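Local coordinates for protein YECBM32 (Yersinia enterocolitica, PDB 2JDA) that binds polygalacturonic acid, the backbone of pectin, as a periplasmic carbohydrate-binding module of the F5/8 type C (discoidin-like) beta-sandwich family, at residues 71-76 with 89-94; 75-80 with 108-113. All coordinates share one frame; numbering follows the deposited sequence.

Contact 1: 71-76 with 89-94; sequences LKFSIF and EGLETS
Leu91 and Phe73 face each other as an antiparallel hydrogen-bonded pair, and together with Thr93 they have the largest areas buried where residues 89-94, at the end of edge strand 85-92, meet strand 71-78 of the five-stranded sheet. A chi1 of 69° sets Phe73 CG between the backbone N and the carbonyl carbon. CB of Leu91 sits over one face of the ring, displaced toward the rim, in a CH-pi contact 4.1 Å from the ring centroid. CD1 of Leu91 approaches CZ and CE1, while Thr93 CG2 meets CE2 obliquely at 3.6 Å. Leu103 and Ile61, from the other sheet, also pack on Phe73, placing its ring in the sandwich interior.

Backbone bonds run both ways between Phe73 and Leu91: Phe73 N donates to Leu91 O at 3.0 Å, and Leu91 N to Phe73 O, the latter more bent at the hydrogen (133°). Two residues on, Thr93 extends the pairing with its side chain. Its N donates to Leu71 O in the carbonyl plane, and its OG1 accepts from Leu71 N at 2.9 Å, so one threonine satisfies both polar backbone atoms of Leu71. At the other end the chain turns a corner at Glu89 and Gly90, and Ser74 OG accepts from Gly90 N at 3.0 Å. A water joins this hydroxyl to Glu89 OE1, to which it donates at 2.7 Å; OE1 also lies 3.7 Å from CZ, at the edge of the Phe76 ring.

Because Thr93 OG1 and Ser74 OG take the N-H groups of Leu71 and Gly90, side chains continue the hydrogen bonding on either side of the Phe73-Leu91 pair, where the regular backbone pairing stops.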
loop_
_atom_site.group_PDB
_atom_site.type_symbol
_atom_site.label_atom_id
_atom_site.label_comp_id
_atom_site.label_asym_id
_atom_site.label_seq_id
_atom_site.Cartn_x
_atom_site.Cartn_y
_atom_site.Cartn_z
ATOM N N LEU A 71 -8.644 5.632 -3.981
ATOM C CA LEU A 71 -7.847 4.625 -4.669
ATOM C C LEU A 71 -8.526 3.279 -4.537
ATOM O O LEU A 71 -8.904 2.881 -3.418
ATOM C CB LEU A 71 -6.456 4.567 -4.027
ATOM C CG LEU A 71 -5.495 3.516 -4.568
ATOM C CD1 LEU A 71 -5.063 3.845 -5.946
ATOM C CD2 LEU A 71 -4.321 3.434 -3.626
ATOM N N LYS A 72 -8.645 2.583 -5.648
ATOM C CA LYS A 72 -9.181 1.246 -5.701
ATOM C C LYS A 72 -8.004 0.291 -5.669
ATOM O O LYS A 72 -7.057 0.453 -6.460
ATOM C CB LYS A 72 -9.974 1.035 -6.969
ATOM C CG LYS A 72 -11.063 2.018 -7.176
ATOM C CD LYS A 72 -11.772 1.797 -8.512
ATOM C CE LYS A 72 -12.349 3.081 -9.121
ATOM N NZ LYS A 72 -12.007 2.976 -10.589
ATOM N N PHE A 73 -8.035 -0.716 -4.793
ATOM C CA PHE A 73 -6.936 -1.637 -4.653
ATOM C C PHE A 73 -7.298 -2.921 -3.966
ATOM O O PHE A 73 -8.342 -3.018 -3.334
ATOM C CB PHE A 73 -5.768 -0.957 -3.903
ATOM C CG PHE A 73 -6.030 -0.673 -2.430
ATOM C CD1 PHE A 73 -5.365 -1.393 -1.430
ATOM C CD2 PHE A 73 -6.934 0.286 -2.019
ATOM C CE1 PHE A 73 -5.634 -1.154 -0.130
ATOM C CE2 PHE A 73 -7.204 0.507 -0.693
ATOM C CZ PHE A 73 -6.505 -0.212 0.258
ATOM N N SER A 74 -6.391 -3.888 -4.083
ATOM C CA SER A 74 -6.427 -5.178 -3.423
ATOM C C SER A 74 -5.105 -5.440 -2.732
ATOM O O SER A 74 -4.097 -4.917 -3.164
ATOM C CB SER A 74 -6.741 -6.316 -4.421
ATOM O OG SER A 74 -7.999 -6.104 -5.022
ATOM N N ILE A 75 -5.118 -6.219 -1.655
ATOM C CA ILE A 75 -3.886 -6.530 -0.902
ATOM C C ILE A 75 -3.720 -8.005 -0.793
ATOM O O ILE A 75 -4.673 -8.711 -0.446
ATOM C CB ILE A 75 -3.897 -5.989 0.537
ATOM C CG1 ILE A 75 -4.275 -4.538 0.586
ATOM C CG2 ILE A 75 -2.550 -6.172 1.192
ATOM C CD1 ILE A 75 -4.555 -4.033 1.984
ATOM N N PHE A 76 -2.505 -8.465 -1.076
ATOM C CA PHE A 76 -2.124 -9.865 -1.080
ATOM C C PHE A 76 -0.885 -10.074 -0.225
ATOM O O PHE A 76 -0.085 -9.142 -0.039
ATOM C CB PHE A 76 -1.857 -10.395 -2.501
ATOM C CG PHE A 76 -3.038 -10.307 -3.386
ATOM C CD1 PHE A 76 -3.925 -11.372 -3.489
ATOM C CD2 PHE A 76 -3.321 -9.136 -4.074
ATOM C CE1 PHE A 76 -5.061 -11.256 -4.315
ATOM C CE2 PHE A 76 -4.433 -9.027 -4.877
ATOM C CZ PHE A 76 -5.314 -10.096 -4.958
ATOM N N GLU A 89 -9.831 -7.816 -1.308
ATOM C CA GLU A 89 -9.874 -7.419 -2.696
ATOM C C GLU A 89 -10.945 -6.347 -2.923
ATOM O O GLU A 89 -12.000 -6.341 -2.235
ATOM C CB GLU A 89 -10.100 -8.600 -3.626
ATOM C CG GLU A 89 -8.996 -9.613 -3.627
ATOM C CD GLU A 89 -9.139 -10.628 -4.752
ATOM O OE1 GLU A 89 -8.888 -10.292 -5.945
ATOM O OE2 GLU A 89 -9.452 -11.788 -4.431
ATOM N N GLY A 90 -10.686 -5.448 -3.869
ATOM C CA GLY A 90 -11.645 -4.436 -4.299
ATOM C C GLY A 90 -12.007 -3.430 -3.206
ATOM O O GLY A 90 -13.162 -3.027 -3.082
ATOM N N LEU A 91 -11.038 -3.031 -2.409
ATOM C CA LEU A 91 -11.161 -1.949 -1.446
ATOM C C LEU A 91 -11.077 -0.588 -2.108
ATOM O O LEU A 91 -10.490 -0.473 -3.173
ATOM C CB LEU A 91 -9.984 -1.968 -0.421
ATOM C CG LEU A 91 -9.832 -3.238 0.390
ATOM C CD1 LEU A 91 -8.650 -3.194 1.283
ATOM C CD2 LEU A 91 -11.044 -3.418 1.266
ATOM N N GLU A 92 -11.614 0.438 -1.471
ATOM C CA GLU A 92 -11.325 1.827 -1.810
ATOM C C GLU A 92 -10.836 2.538 -0.578
ATOM O O GLU A 92 -11.387 2.337 0.523
ATOM C CB GLU A 92 -12.585 2.538 -2.264
ATOM C CG GLU A 92 -13.104 2.229 -3.633
ATOM C CD GLU A 92 -14.257 3.197 -3.907
ATOM O OE1 GLU A 92 -14.172 3.979 -4.821
ATOM O OE2 GLU A 92 -15.219 3.219 -3.110
ATOM N N THR A 93 -9.871 3.427 -0.722
ATOM C CA THR A 93 -9.458 4.304 0.358
ATOM C C THR A 93 -10.553 5.323 0.641
ATOM O O THR A 93 -11.382 5.648 -0.185
ATOM C CB THR A 93 -8.137 5.025 0.108
ATOM O OG1 THR A 93 -8.207 5.844 -1.084
ATOM C CG2 THR A 93 -7.023 4.012 -0.052
ATOM N N SER A 94 -10.526 5.827 1.849
ATOM C CA SER A 94 -11.462 6.850 2.282
ATOM C C SER A 94 -11.023 8.224 1.818
ATOM O O SER A 94 -9.838 8.534 1.762
ATOM C CB SER A 94 -11.549 6.833 3.797
ATOM O OG SER A 94 -12.441 7.850 4.227
HETATM O O HOH W 1 -7.894 -8.038 -7.004
#

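Contact 2: 75-80 with 108-113; sequences IFYSND and VTAKYI
Ser78 O accepts two backbone N-H groups, from Lys111 at 3.0 Å and from Tyr112 at 2.9 Å, the signature of a classic beta bulge in the antiparallel pairing of strands 71-78 and 112-120. Ser78 N completes the pair by donating to Tyr112 O. At Lys111 the chain turns a corner between strand 107-110, paired with strand 53-63 of the second sheet, and strand 112-120, so residues 75-80 pair with strand 112-120 in their own sheet of the discoidin-like sandwich and also touch strand 107-110 of the second.

Tyr77 spans the two. Val108 lies over one face of its ring with both methyls: CG2 makes a CH-pi contact 3.9 Å from the centroid, and CG1 comes to 3.6 Å from CZ. Tyr77 CB rests against Ala110 CB and Ile113 CD1, each at 3.8 Å. Two residues earlier on the strand, CG2 of Ile75 meets CG2 of Ile113 in the interior.

At the end of strand 71-78, the Tyr112 ring turns its edge to the backbone of Ser78 and Asn79, with Ser78 O near its plane and CE2 3.6 Å from Asn79 O. Asn79 bends back over the corner, bringing OD1 to 3.3 Å from Ala110 CA.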
loop_
_atom_site.group_PDB
_atom_site.type_symbol
_atom_site.label_atom_id
_atom_site.label_comp_id
_atom_site.label_asym_id
_atom_site.label_seq_id
_atom_site.Cartn_x
_atom_site.Cartn_y
_atom_site.Cartn_z
ATOM N N ILE A 75 -5.118 -6.219 -1.655
ATOM C CA ILE A 75 -3.886 -6.530 -0.902
ATOM C C ILE A 75 -3.720 -8.005 -0.793
ATOM O O ILE A 75 -4.673 -8.711 -0.446
ATOM C CB ILE A 75 -3.897 -5.989 0.537
ATOM C CG1 ILE A 75 -4.275 -4.538 0.586
ATOM C CG2 ILE A 75 -2.550 -6.172 1.192
ATOM C CD1 ILE A 75 -4.555 -4.033 1.984
ATOM N N PHE A 76 -2.505 -8.465 -1.076
ATOM C CA PHE A 76 -2.124 -9.865 -1.080
ATOM C C PHE A 76 -0.885 -10.074 -0.225
ATOM O O PHE A 76 -0.085 -9.142 -0.039
ATOM C CB PHE A 76 -1.857 -10.395 -2.501
ATOM C CG PHE A 76 -3.038 -10.307 -3.386
ATOM C CD1 PHE A 76 -3.925 -11.372 -3.489
ATOM C CD2 PHE A 76 -3.321 -9.136 -4.074
ATOM C CE1 PHE A 76 -5.061 -11.256 -4.315
ATOM C CE2 PHE A 76 -4.433 -9.027 -4.877
ATOM C CZ PHE A 76 -5.314 -10.096 -4.958
ATOM N N TYR A 77 -0.753 -11.286 0.294
ATOM C CA TYR A 77 0.440 -11.641 1.045
ATOM C C TYR A 77 1.007 -12.972 0.567
ATOM O O TYR A 77 0.327 -13.818 -0.006
ATOM C CB TYR A 77 0.181 -11.682 2.555
ATOM C CG TYR A 77 -0.767 -12.779 3.026
ATOM C CD1 TYR A 77 -0.279 -13.969 3.556
ATOM C CD2 TYR A 77 -2.146 -12.633 2.918
ATOM C CE1 TYR A 77 -1.183 -14.988 3.999
ATOM C CE2 TYR A 77 -3.026 -13.644 3.334
ATOM C CZ TYR A 77 -2.537 -14.798 3.898
ATOM O OH TYR A 77 -3.454 -15.781 4.293
ATOM N N SER A 78 2.294 -13.180 0.840
ATOM C CA SER A 78 3.020 -14.361 0.368
ATOM C C SER A 78 4.302 -14.540 1.173
ATOM O O SER A 78 4.865 -13.562 1.687
ATOM C CB SER A 78 3.421 -14.169 -1.108
ATOM O OG SER A 78 4.133 -15.247 -1.643
ATOM N N ASN A 79 4.744 -15.791 1.257
ATOM C CA ASN A 79 6.063 -16.072 1.768
ATOM C C ASN A 79 7.122 -16.240 0.684
ATOM O O ASN A 79 8.310 -16.104 0.972
ATOM C CB ASN A 79 6.025 -17.328 2.632
ATOM C CG ASN A 79 5.370 -17.086 3.958
ATOM O OD1 ASN A 79 5.426 -15.986 4.500
ATOM N ND2 ASN A 79 4.766 -18.144 4.517
ATOM N N ASP A 80 6.698 -16.605 -0.511
ATOM C CA ASP A 80 7.621 -16.855 -1.621
ATOM C C ASP A 80 7.679 -15.800 -2.732
ATOM O O ASP A 80 8.558 -15.839 -3.603
ATOM C CB ASP A 80 7.418 -18.242 -2.200
ATOM C CG ASP A 80 6.089 -18.454 -2.871
ATOM O OD1 ASP A 80 5.301 -17.484 -3.038
ATOM O OD2 ASP A 80 5.753 -19.619 -3.222
ATOM N N VAL A 108 -1.620 -12.583 9.743
ATOM C CA VAL A 108 -1.019 -13.571 8.850
ATOM C C VAL A 108 0.488 -13.530 9.003
ATOM O O VAL A 108 1.040 -12.606 9.578
ATOM C CB VAL A 108 -1.396 -13.309 7.366
ATOM C CG1 VAL A 108 -2.909 -13.287 7.185
ATOM C CG2 VAL A 108 -0.784 -12.034 6.842
ATOM N N THR A 109 1.152 -14.567 8.497
ATOM C CA THR A 109 2.589 -14.593 8.353
ATOM C C THR A 109 2.926 -14.310 6.906
ATOM O O THR A 109 2.374 -14.911 5.977
ATOM C CB THR A 109 3.095 -15.970 8.764
ATOM O OG1 THR A 109 2.916 -16.097 10.188
ATOM C CG2 THR A 109 4.574 -16.116 8.468
ATOM N N ALA A 110 3.858 -13.374 6.690
ATOM C CA ALA A 110 4.253 -13.032 5.324
ATOM C C ALA A 110 5.670 -12.468 5.297
ATOM O O ALA A 110 6.116 -11.867 6.274
ATOM C CB ALA A 110 3.289 -12.024 4.705
ATOM N N LYS A 111 6.340 -12.661 4.152
ATOM C CA LYS A 111 7.562 -11.918 3.811
ATOM C C LYS A 111 7.285 -10.824 2.783
ATOM O O LYS A 111 8.023 -9.888 2.706
ATOM C CB LYS A 111 8.641 -12.856 3.290
ATOM C CG LYS A 111 9.962 -12.204 2.999
ATOM C CD LYS A 111 10.993 -13.281 2.726
ATOM C CE LYS A 111 12.284 -12.729 2.230
ATOM N NZ LYS A 111 13.216 -13.859 1.934
ATOM N N TYR A 112 6.207 -10.960 2.014
ATOM C CA TYR A 112 5.873 -10.024 0.956
ATOM C C TYR A 112 4.422 -9.588 1.085
ATOM O O TYR A 112 3.510 -10.409 1.348
ATOM C CB TYR A 112 6.025 -10.619 -0.436
ATOM C CG TYR A 112 7.399 -11.184 -0.722
ATOM C CD1 TYR A 112 8.380 -10.434 -1.351
ATOM C CD2 TYR A 112 7.698 -12.506 -0.435
ATOM C CE1 TYR A 112 9.622 -10.986 -1.615
ATOM C CE2 TYR A 112 8.941 -13.045 -0.722
ATOM C CZ TYR A 112 9.898 -12.269 -1.323
ATOM O OH TYR A 112 11.158 -12.810 -1.607
ATOM N N ILE A 113 4.214 -8.296 0.856
ATOM C CA ILE A 113 2.878 -7.716 0.756
ATOM C C ILE A 113 2.801 -7.061 -0.596
ATOM O O ILE A 113 3.630 -6.229 -0.919
ATOM C CB ILE A 113 2.601 -6.701 1.909
ATOM C CG1 ILE A 113 2.660 -7.396 3.299
ATOM C CG2 ILE A 113 1.276 -5.953 1.673
ATOM C CD1 ILE A 113 1.456 -8.257 3.575
#

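Strand 71-78 carries the first segment of both contacts, which share Ile75 and Phe76 and have centres about 16 Å apart. In the five-stranded antiparallel sheet it lies between 85-92 and 112-120: contact 1 joins it to the former, an outermost strand, and contact 2 to the latter. Along the chain, 71-80 comes first, then 89-94, which closes a beta hairpin, and finally 108-113, after strand 101-105 of the opposite sheet. Contact 1 thus lies at the margin of the sheet, whereas contact 2 ties the end of the same strand to the corner where the chain crosses between sheets. Both belong to the beta-sandwich scaffold, with the side chain of Leu71 in contact 1 about 13 Å from the calcium ion.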